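PDB 7KFF: tRNA (guanine-N(1)-)-methyltransferase from Corynebacterium diphtheriae, which catalyses methyl transfer from S-adenosylmethionine to N1 of a guanine in tRNA, probably the guanine next to the anticodon, as a knotted SPOUT-family enzyme. Local coordinates for residues 231-236 with 269-274; 43-48 with 215-220; 27-32 with 202-207. All coordinates share one frame; numbering follows the deposited sequence.

Contact 1 of 3, residues 231-236 with 269-274; sequences DGLLEG and QSLKRT. With SAH (S-adenosyl-L-homocysteine), chain C.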
loop_
_atom_site.group_PDB
_atom_site.type_symbol
_atom_site.label_atom_id
_atom_site.label_comp_id
_atom_site.label_asym_id
_atom_site.label_seq_id
_atom_site.Cartn_x
_atom_site.Cartn_y
_atom_site.Cartn_z
ATOM N N ASP A 231 -4.139 -19.894 1.537
ATOM C CA ASP A 231 -5.100 -20.891 1.082
ATOM C C ASP A 231 -6.347 -20.248 0.485
ATOM O O ASP A 231 -7.409 -20.882 0.432
ATOM C CB ASP A 231 -5.497 -21.783 2.257
ATOM C CG ASP A 231 -6.054 -20.981 3.427
ATOM O OD1 ASP A 231 -6.070 -19.731 3.335
ATOM O OD2 ASP A 231 -6.472 -21.600 4.432
ATOM N N GLY A 232 -6.244 -18.999 0.053
ATOM C CA GLY A 232 -7.369 -18.274 -0.488
ATOM C C GLY A 232 -8.230 -17.575 0.536
ATOM O O GLY A 232 -9.168 -16.863 0.150
ATOM N N LEU A 233 -7.925 -17.723 1.824
ATOM C CA LEU A 233 -8.743 -17.181 2.893
ATOM C C LEU A 233 -7.952 -16.156 3.695
ATOM O O LEU A 233 -6.716 -16.167 3.724
ATOM C CB LEU A 233 -9.180 -18.293 3.856
ATOM C CG LEU A 233 -10.035 -19.416 3.277
ATOM C CD1 LEU A 233 -10.316 -20.462 4.353
ATOM C CD2 LEU A 233 -11.319 -18.882 2.688
ATOM N N LEU A 234 -8.694 -15.280 4.367
ATOM C CA LEU A 234 -8.108 -14.350 5.323
ATOM C C LEU A 234 -7.804 -15.062 6.637
ATOM O O LEU A 234 -8.514 -15.982 7.029
ATOM C CB LEU A 234 -9.086 -13.211 5.613
ATOM C CG LEU A 234 -9.579 -12.433 4.407
ATOM C CD1 LEU A 234 -10.567 -11.347 4.876
ATOM C CD2 LEU A 234 -8.432 -11.839 3.627
ATOM N N GLU A 235 -6.753 -14.623 7.328
ATOM C CA GLU A 235 -6.472 -15.188 8.640
ATOM C C GLU A 235 -7.498 -14.706 9.661
ATOM O O GLU A 235 -7.983 -13.574 9.604
ATOM C CB GLU A 235 -5.073 -14.796 9.122
ATOM C CG GLU A 235 -3.935 -15.622 8.521
ATOM C CD GLU A 235 -3.834 -17.037 9.086
ATOM O OE1 GLU A 235 -3.460 -17.951 8.316
ATOM O OE2 GLU A 235 -4.110 -17.232 10.295
ATOM N N GLY A 236 -7.825 -15.580 10.608
ATOM C CA GLY A 236 -8.697 -15.232 11.709
ATOM C C GLY A 236 -7.957 -14.507 12.824
ATOM O O GLY A 236 -6.758 -14.182 12.738
ATOM N N GLN A 269 -12.626 -19.810 11.913
ATOM C CA GLN A 269 -12.458 -18.373 12.083
ATOM C C GLN A 269 -11.931 -17.719 10.817
ATOM O O GLN A 269 -12.253 -16.561 10.544
ATOM C CB GLN A 269 -11.523 -18.108 13.257
ATOM C CG GLN A 269 -12.126 -18.463 14.597
ATOM C CD GLN A 269 -13.333 -17.609 14.915
ATOM O OE1 GLN A 269 -13.256 -16.377 14.872
ATOM N NE2 GLN A 269 -14.445 -18.242 15.232
ATOM N N SER A 270 -11.119 -18.443 10.049
ATOM C CA SER A 270 -10.674 -17.948 8.752
ATOM C C SER A 270 -11.831 -17.886 7.759
ATOM O O SER A 270 -11.999 -16.879 7.052
ATOM C CB SER A 270 -9.529 -18.833 8.270
ATOM O OG SER A 270 -9.150 -18.541 6.959
ATOM N N LEU A 271 -12.675 -18.916 7.732
ATOM C CA LEU A 271 -13.868 -18.859 6.895
ATOM C C LEU A 271 -14.775 -17.710 7.318
ATOM O O LEU A 271 -15.332 -17.003 6.469
ATOM C CB LEU A 271 -14.653 -20.162 6.999
ATOM C CG LEU A 271 -13.990 -21.384 6.374
ATOM C CD1 LEU A 271 -14.659 -22.665 6.828
ATOM C CD2 LEU A 271 -14.027 -21.266 4.842
ATOM N N LYS A 272 -14.935 -17.511 8.632
ATOM C CA LYS A 272 -15.833 -16.476 9.135
ATOM C C LYS A 272 -15.314 -15.088 8.772
ATOM O O LYS A 272 -16.074 -14.240 8.290
ATOM C CB LYS A 272 -15.964 -16.618 10.654
ATOM C CG LYS A 272 -16.822 -15.574 11.331
ATOM C CD LYS A 272 -16.992 -15.946 12.812
ATOM C CE LYS A 272 -17.839 -14.946 13.580
ATOM N NZ LYS A 272 -17.003 -13.880 14.174
ATOM N N ARG A 273 -14.015 -14.838 8.986
ATOM C CA ARG A 273 -13.469 -13.528 8.653
ATOM C C ARG A 273 -13.597 -13.282 7.158
ATOM O O ARG A 273 -13.946 -12.178 6.732
ATOM C CB ARG A 273 -12.010 -13.414 9.099
ATOM C CG ARG A 273 -11.345 -12.061 8.766
ATOM C CD ARG A 273 -11.962 -10.893 9.524
ATOM N NE ARG A 273 -11.554 -10.897 10.926
ATOM C CZ ARG A 273 -10.493 -10.257 11.412
ATOM N NH1 ARG A 273 -10.215 -10.342 12.710
ATOM N NH2 ARG A 273 -9.721 -9.518 10.616
ATOM N N THR A 274 -13.335 -14.309 6.342
ATOM C CA THR A 274 -13.449 -14.135 4.893
ATOM C C THR A 274 -14.897 -13.864 4.491
ATOM O O THR A 274 -15.167 -12.984 3.665
ATOM C CB THR A 274 -12.894 -15.370 4.173
ATOM O OG1 THR A 274 -11.556 -15.636 4.624
ATOM C CG2 THR A 274 -12.898 -15.158 2.659
HETATM N N SAH C . -0.097 -13.823 10.110
HETATM C CA SAH C . -0.675 -12.582 9.634
HETATM C CB SAH C . 0.478 -11.644 9.351
HETATM C CG SAH C . 0.489 -10.363 10.165
HETATM S SD SAH C . 1.613 -9.312 9.267
HETATM C C SAH C . -1.496 -12.722 8.364
HETATM O O SAH C . -0.985 -13.113 7.318
HETATM O OXT SAH C . -2.688 -12.415 8.358
HETATM C "C5'" SAH C . 1.983 -8.172 10.594
HETATM C "C4'" SAH C . 1.222 -6.863 10.524
HETATM O "O4'" SAH C . 1.532 -6.150 9.329
HETATM C "C3'" SAH C . -0.312 -6.935 10.553
HETATM O "O3'" SAH C . -0.788 -7.187 11.826
HETATM C "C2'" SAH C . -0.669 -5.558 9.992
HETATM O "O2'" SAH C . -0.514 -4.555 10.964
HETATM C "C1'" SAH C . 0.406 -5.381 8.942
HETATM N N9 SAH C . -0.019 -5.845 7.609
HETATM C C8 SAH C . 0.453 -6.934 6.911
HETATM N N7 SAH C . -0.132 -6.971 5.699
HETATM C C5 SAH C . -0.996 -5.921 5.624
HETATM C C6 SAH C . -1.859 -5.474 4.633
HETATM N N6 SAH C . -2.021 -6.089 3.444
HETATM N N1 SAH C . -2.604 -4.344 4.881
HETATM C C2 SAH C . -2.477 -3.673 6.073
HETATM N N3 SAH C . -1.625 -4.093 7.050
HETATM C C4 SAH C . -0.910 -5.201 6.813
HETATM O O HOH W 1 -7.071 -20.817 6.752
#
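Leu233, Leu234 and Gly236, in the loop leading to strand 244-245, make a buried, partly polar contact with Ser270 and Thr274, one turn apart on helix 259-277. The closest CA pair is Gly236 and Ser270, 4.5 Å apart. The polar core is the backbone N-H and C=O of Leu234, each paired with one helix hydroxyl. Ser270 OG donates to Leu234 O at 2.6 Å, tilted 31° from the carbonyl plane. Leu234 N donates to Thr274 OG1 at 2.9 Å, with an N-H...O angle of 155°. A chi1 of -54° sets OG1 beside the backbone N of Thr274, and OG1 donates to Ser270 O at 2.8 Å; Thr274 N reaches that same carbonyl oxygen from the opposite face of its plane.

Leucine side chains pack beside the hydroxyls. Leu233 CB packs 3.1 Å from Ser270 OG, and Leu233 CD1 meets Leu271 CD2 at 3.8 Å, with Leu282 of helix 279-283 against both leucines. Asp231 closes an Asx turn through OD1, which accepts from Leu233 N at 3.1 Å; its OD2 takes a hydrogen bond from a water that also donates to Ser270 OG. Arg273 NH2 hydrogen-bonds to Ala144 O of the second subunit.

The CB of Glu235 points away from the helix, and its CG lies 3.4 Å from OXT of S-adenosyl-L-homocysteine. The chemistry amounts to two short relays, in each of which a hydroxyl both accepts and donates, consistent with a loop beside the cofactor product held in both position and orientation.

Contact 2 of 3, residues 43-48 with 215-220; sequences KDLLSV and PGVLGN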
loop_
_atom_site.group_PDB
_atom_site.type_symbol
_atom_site.label_atom_id
_atom_site.label_comp_id
_atom_site.label_asym_id
_atom_site.label_seq_id
_atom_site.Cartn_x
_atom_site.Cartn_y
_atom_site.Cartn_z
ATOM N N LYS A 43 22.483 -8.483 7.956
ATOM C CA LYS A 43 22.728 -9.888 7.667
ATOM C C LYS A 43 23.292 -10.090 6.264
ATOM O O LYS A 43 23.433 -11.236 5.823
ATOM C CB LYS A 43 21.437 -10.700 7.817
ATOM C CG LYS A 43 20.891 -10.742 9.237
ATOM C CD LYS A 43 19.536 -11.458 9.300
ATOM C CE LYS A 43 18.863 -11.269 10.657
ATOM N NZ LYS A 43 17.371 -11.393 10.568
ATOM N N ASP A 44 23.632 -9.006 5.559
ATOM C CA ASP A 44 24.101 -9.076 4.177
ATOM C C ASP A 44 23.079 -9.728 3.244
ATOM O O ASP A 44 23.444 -10.337 2.236
ATOM C CB ASP A 44 25.451 -9.792 4.047
ATOM C CG ASP A 44 26.644 -8.874 4.254
ATOM O OD1 ASP A 44 26.539 -7.643 4.015
ATOM O OD2 ASP A 44 27.701 -9.407 4.623
ATOM N N LEU A 45 21.789 -9.594 3.546
ATOM C CA LEU A 45 20.723 -10.125 2.704
ATOM C C LEU A 45 20.118 -9.061 1.804
ATOM O O LEU A 45 19.376 -9.397 0.877
ATOM C CB LEU A 45 19.628 -10.738 3.592
ATOM C CG LEU A 45 20.073 -11.916 4.467
ATOM C CD1 LEU A 45 18.962 -12.313 5.419
ATOM C CD2 LEU A 45 20.464 -13.079 3.577
ATOM N N LEU A 46 20.442 -7.796 2.055
ATOM C CA LEU A 46 19.833 -6.682 1.345
ATOM C C LEU A 46 20.873 -5.585 1.205
ATOM O O LEU A 46 21.645 -5.345 2.131
ATOM C CB LEU A 46 18.623 -6.168 2.123
ATOM C CG LEU A 46 17.832 -5.022 1.501
ATOM C CD1 LEU A 46 17.182 -5.448 0.198
ATOM C CD2 LEU A 46 16.798 -4.484 2.463
ATOM N N SER A 47 20.860 -4.919 0.050
ATOM C CA SER A 47 21.694 -3.763 -0.231
ATOM C C SER A 47 20.769 -2.713 -0.820
ATOM O O SER A 47 19.976 -3.026 -1.713
ATOM C CB SER A 47 22.780 -4.140 -1.227
ATOM O OG SER A 47 23.620 -3.057 -1.531
ATOM N N VAL A 48 20.854 -1.477 -0.327
ATOM C CA VAL A 48 19.927 -0.424 -0.724
ATOM C C VAL A 48 20.691 0.795 -1.212
ATOM O O VAL A 48 21.559 1.324 -0.496
ATOM C CB VAL A 48 19.012 -0.020 0.441
ATOM C CG1 VAL A 48 18.134 1.157 0.070
ATOM C CG2 VAL A 48 18.198 -1.223 0.913
ATOM N N PRO A 215 14.987 -15.829 2.695
ATOM C CA PRO A 215 15.325 -16.626 3.879
ATOM C C PRO A 215 16.325 -15.903 4.773
ATOM O O PRO A 215 17.322 -15.352 4.304
ATOM C CB PRO A 215 15.902 -17.922 3.295
ATOM C CG PRO A 215 16.111 -17.691 1.852
ATOM C CD PRO A 215 15.233 -16.549 1.433
ATOM N N GLY A 216 16.037 -15.900 6.076
ATOM C CA GLY A 216 16.850 -15.238 7.065
ATOM C C GLY A 216 16.315 -13.902 7.549
ATOM O O GLY A 216 16.776 -13.406 8.590
ATOM N N VAL A 217 15.369 -13.298 6.821
ATOM C CA VAL A 217 14.926 -11.948 7.157
ATOM C C VAL A 217 13.932 -11.954 8.310
ATOM O O VAL A 217 14.077 -11.190 9.274
ATOM C CB VAL A 217 14.359 -11.255 5.909
ATOM C CG1 VAL A 217 13.687 -9.940 6.291
ATOM C CG2 VAL A 217 15.484 -11.021 4.897
ATOM N N LEU A 218 12.909 -12.811 8.240
ATOM C CA LEU A 218 11.918 -12.857 9.313
ATOM C C LEU A 218 12.482 -13.455 10.594
ATOM O O LEU A 218 12.013 -13.120 11.687
ATOM C CB LEU A 218 10.679 -13.634 8.870
ATOM C CG LEU A 218 9.725 -12.832 7.984
ATOM C CD1 LEU A 218 8.730 -13.754 7.288
ATOM C CD2 LEU A 218 8.980 -11.771 8.791
ATOM N N GLY A 219 13.466 -14.339 10.489
ATOM C CA GLY A 219 14.071 -14.936 11.658
ATOM C C GLY A 219 13.282 -16.123 12.180
ATOM O O GLY A 219 12.126 -16.363 11.828
ATOM N N ASN A 220 13.931 -16.869 13.078
ATOM C CA ASN A 220 13.414 -18.164 13.505
ATOM C C ASN A 220 11.970 -18.107 13.997
ATOM O O ASN A 220 11.256 -19.114 13.921
ATOM C CB ASN A 220 14.338 -18.741 14.585
ATOM C CG ASN A 220 14.644 -17.741 15.694
ATOM O OD1 ASN A 220 13.751 -17.046 16.180
ATOM N ND2 ASN A 220 15.911 -17.660 16.090
HETATM O O HOH W 2 15.975 -9.086 9.129
#
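The backbones of Leu45 and Val217 come no nearer than 7.5 Å between CA atoms, and no main-chain hydrogen bond joins the two segments, so side chains of 43-48 must bridge to the loop 215-220. Lys43 does so with an extended chain: beyond CG every torsion is near anti, carrying NZ to Gly216 O at 2.9 Å. The bond lies in the carbonyl plane with a C=O...N angle of 158°. A water adds a second path, accepting from Lys43 NZ and donating to Val217 O at 2.8 Å, so the ammonium group is linked to two successive carbonyls, Gly216 directly and Val217 through the water.

Beside this polar bridge, Leu45 contributes a methyl. Its CD1 lies 3.7 Å from Val217 CG2 and 3.6 Å from Pro215 O, the leucine and valine side chains running past each other in opposite directions. Val217 is buried, with Leu36 and Ala40 of helix 35-42 and Val211 of helix 200-211 touching it. Gly216, at phi 102°, turns the loop between the proline and the valine.

Asp44, with positive phi, is the C-prime residue of a Schellman motif that ends helix 35-42, and Leu45 N bonds back to Ala40 O. The chain then enters strand 46-52, parallel to strand 17-23: this is the exit of a beta-alpha-beta crossover at the sheet edge, with the loop following helix 200-211 packed against its turn.

Contact 3 of 3, residues 27-32 with 202-207; sequences EYLDPL and AVLVIA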
loop_
_atom_site.group_PDB
_atom_site.type_symbol
_atom_site.label_atom_id
_atom_site.label_comp_id
_atom_site.label_asym_id
_atom_site.label_seq_id
_atom_site.Cartn_x
_atom_site.Cartn_y
_atom_site.Cartn_z
ATOM N N GLU A 27 14.843 11.064 1.292
ATOM C CA GLU A 27 14.571 10.887 2.713
ATOM C C GLU A 27 13.334 10.029 2.958
ATOM O O GLU A 27 13.213 9.407 4.028
ATOM C CB GLU A 27 14.431 12.272 3.362
ATOM C CG GLU A 27 13.294 13.178 2.817
ATOM C CD GLU A 27 13.645 14.051 1.598
ATOM O OE1 GLU A 27 14.592 13.751 0.844
ATOM O OE2 GLU A 27 12.950 15.073 1.406
ATOM N N TYR A 28 12.402 9.986 2.005
ATOM C CA TYR A 28 11.192 9.190 2.183
ATOM C C TYR A 28 11.548 7.714 2.328
ATOM O O TYR A 28 10.786 6.939 2.915
ATOM C CB TYR A 28 10.251 9.420 1.004
ATOM C CG TYR A 28 8.774 9.231 1.346
ATOM C CD1 TYR A 28 8.255 7.965 1.620
ATOM C CD2 TYR A 28 7.905 10.302 1.365
ATOM C CE1 TYR A 28 6.904 7.791 1.926
ATOM C CE2 TYR A 28 6.556 10.124 1.655
ATOM C CZ TYR A 28 6.069 8.872 1.930
ATOM O OH TYR A 28 4.717 8.699 2.226
ATOM N N LEU A 29 12.677 7.302 1.759
ATOM C CA LEU A 29 13.081 5.909 1.790
ATOM C C LEU A 29 13.905 5.540 3.015
ATOM O O LEU A 29 14.390 4.407 3.106
ATOM C CB LEU A 29 13.810 5.526 0.519
ATOM C CG LEU A 29 13.017 5.450 -0.777
ATOM C CD1 LEU A 29 11.777 4.516 -0.656
ATOM C CD2 LEU A 29 12.560 6.819 -1.302
ATOM N N ASP A 30 14.039 6.447 3.966
ATOM C CA ASP A 30 14.757 6.126 5.198
ATOM C C ASP A 30 14.229 4.856 5.884
ATOM O O ASP A 30 15.029 4.110 6.452
ATOM C CB ASP A 30 14.766 7.320 6.159
ATOM C CG ASP A 30 15.738 8.434 5.751
ATOM O OD1 ASP A 30 16.547 8.253 4.821
ATOM O OD2 ASP A 30 15.690 9.505 6.393
ATOM N N PRO A 31 12.932 4.529 5.821
ATOM C CA PRO A 31 12.466 3.290 6.470
ATOM C C PRO A 31 12.983 2.007 5.855
ATOM O O PRO A 31 12.854 0.947 6.492
ATOM C CB PRO A 31 10.938 3.400 6.415
ATOM C CG PRO A 31 10.675 4.878 6.376
ATOM C CD PRO A 31 11.799 5.423 5.495
ATOM N N LEU A 32 13.605 2.045 4.672
ATOM C CA LEU A 32 14.250 0.842 4.164
ATOM C C LEU A 32 15.423 0.422 5.039
ATOM O O LEU A 32 15.914 -0.698 4.891
ATOM C CB LEU A 32 14.751 1.051 2.732
ATOM C CG LEU A 32 13.702 1.279 1.650
ATOM C CD1 LEU A 32 14.375 1.532 0.315
ATOM C CD2 LEU A 32 12.758 0.078 1.525
ATOM N N ALA A 202 4.877 3.461 -2.154
ATOM C CA ALA A 202 4.643 2.168 -2.787
ATOM C C ALA A 202 5.917 1.336 -2.839
ATOM O O ALA A 202 5.844 0.109 -2.732
ATOM C CB ALA A 202 4.088 2.384 -4.189
ATOM N N VAL A 203 7.090 1.980 -2.963
ATOM C CA VAL A 203 8.355 1.259 -2.848
ATOM C C VAL A 203 8.471 0.614 -1.472
ATOM O O VAL A 203 8.848 -0.552 -1.344
ATOM C CB VAL A 203 9.540 2.192 -3.132
ATOM C CG1 VAL A 203 10.836 1.427 -2.903
ATOM C CG2 VAL A 203 9.443 2.741 -4.552
ATOM N N LEU A 204 8.155 1.369 -0.420
ATOM C CA LEU A 204 8.238 0.798 0.920
ATOM C C LEU A 204 7.316 -0.412 1.074
ATOM O O LEU A 204 7.692 -1.412 1.698
ATOM C CB LEU A 204 7.894 1.868 1.959
ATOM C CG LEU A 204 8.804 3.106 2.026
ATOM C CD1 LEU A 204 8.298 4.049 3.087
ATOM C CD2 LEU A 204 10.232 2.704 2.283
ATOM N N VAL A 205 6.103 -0.333 0.505
ATOM C CA VAL A 205 5.151 -1.438 0.562
ATOM C C VAL A 205 5.715 -2.664 -0.134
ATOM O O VAL A 205 5.740 -3.771 0.423
ATOM C CB VAL A 205 3.811 -1.012 -0.051
ATOM C CG1 VAL A 205 2.934 -2.225 -0.305
ATOM C CG2 VAL A 205 3.095 0.002 0.838
ATOM N N ILE A 206 6.152 -2.493 -1.376
ATOM C CA ILE A 206 6.642 -3.622 -2.161
ATOM C C ILE A 206 7.895 -4.208 -1.523
ATOM O O ILE A 206 8.059 -5.434 -1.434
ATOM C CB ILE A 206 6.865 -3.187 -3.619
ATOM C CG1 ILE A 206 5.527 -2.858 -4.295
ATOM C CG2 ILE A 206 7.600 -4.268 -4.379
ATOM C CD1 ILE A 206 5.657 -2.068 -5.597
ATOM N N ALA A 207 8.781 -3.342 -1.040
ATOM C CA ALA A 207 9.997 -3.816 -0.395
ATOM C C ALA A 207 9.692 -4.680 0.820
ATOM O O ALA A 207 10.331 -5.721 1.011
ATOM C CB ALA A 207 10.904 -2.643 -0.048
#
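Val203 O accepts the backbone N-H of Ala207 at 2.8 Å, the shortest polar bond here, and this helical turn presents Val203, Leu204 and Ala207 to the 3-10 segment 27-32. No hydrogen bond crosses between the segments; the contact rests on van der Waals packing, mostly between apolar side chains of buried residues.

Leu204 carries most of it, its two methyls dividing the work. With chi1 -62° its CG stands beside the backbone N, and the fork beyond reaches into the 3-10 turn. CD1 sits 3.8 Å from Tyr28 O and 4.1 Å from Pro31 CG. It also meets the edge of the Tyr28 ring, near the ring plane, at 4.2 Å from CE1. CD2 lies 3.7 Å from Leu32 CD2 and 3.8 Å from Leu29 CD1. The same Leu32 methyl extends to Ala207 CB at 3.6 Å, one helical turn on. In the other direction Leu29 CD1 reaches Val203 CG1, the two side chains crossing at about a right angle.

Val21 of strand 17-23 touches both Leu29 and Val203, tying the cluster to the parallel sheet. The second subunit adds further cover: its Val201 packs on Leu204, its Pro31 on Tyr28, and its Glu208 OE2 and Tyr28 OH form a weak hydrogen bond. Ala202, at the start of the segment, lines the S-adenosyl-L-homocysteine pocket. The arrangement fits the knotted SPOUT methyltransferase fold, in which the helix after the cofactor-binding loops packs on the sheet and at the dimer interface.

How the contacts relate
Contacts 2 and 3 adjoin, with centres 16 Å apart and Val48 CG1 touching Leu32 CD1 at 3.8 Å. Their segments alternate along the chain, 27-32, 43-48, 202-207, 215-220, so the crossover from strand 17-23 to strand 46-52 is tied twice to helix 200-211 and the loop after it. Contact 1 comes later in sequence, its centre 29 Å from each of the other two, on helix 259-277. It shares no helix with them, but contacts 1 and 2 draw on the same connection after helix 200-211, and contacts 1 and 3 both meet the second subunit. Asp227, Ser228 and the second subunit bind the same S-adenosyl-L-homocysteine, consistent with an active site assembled by the dimer.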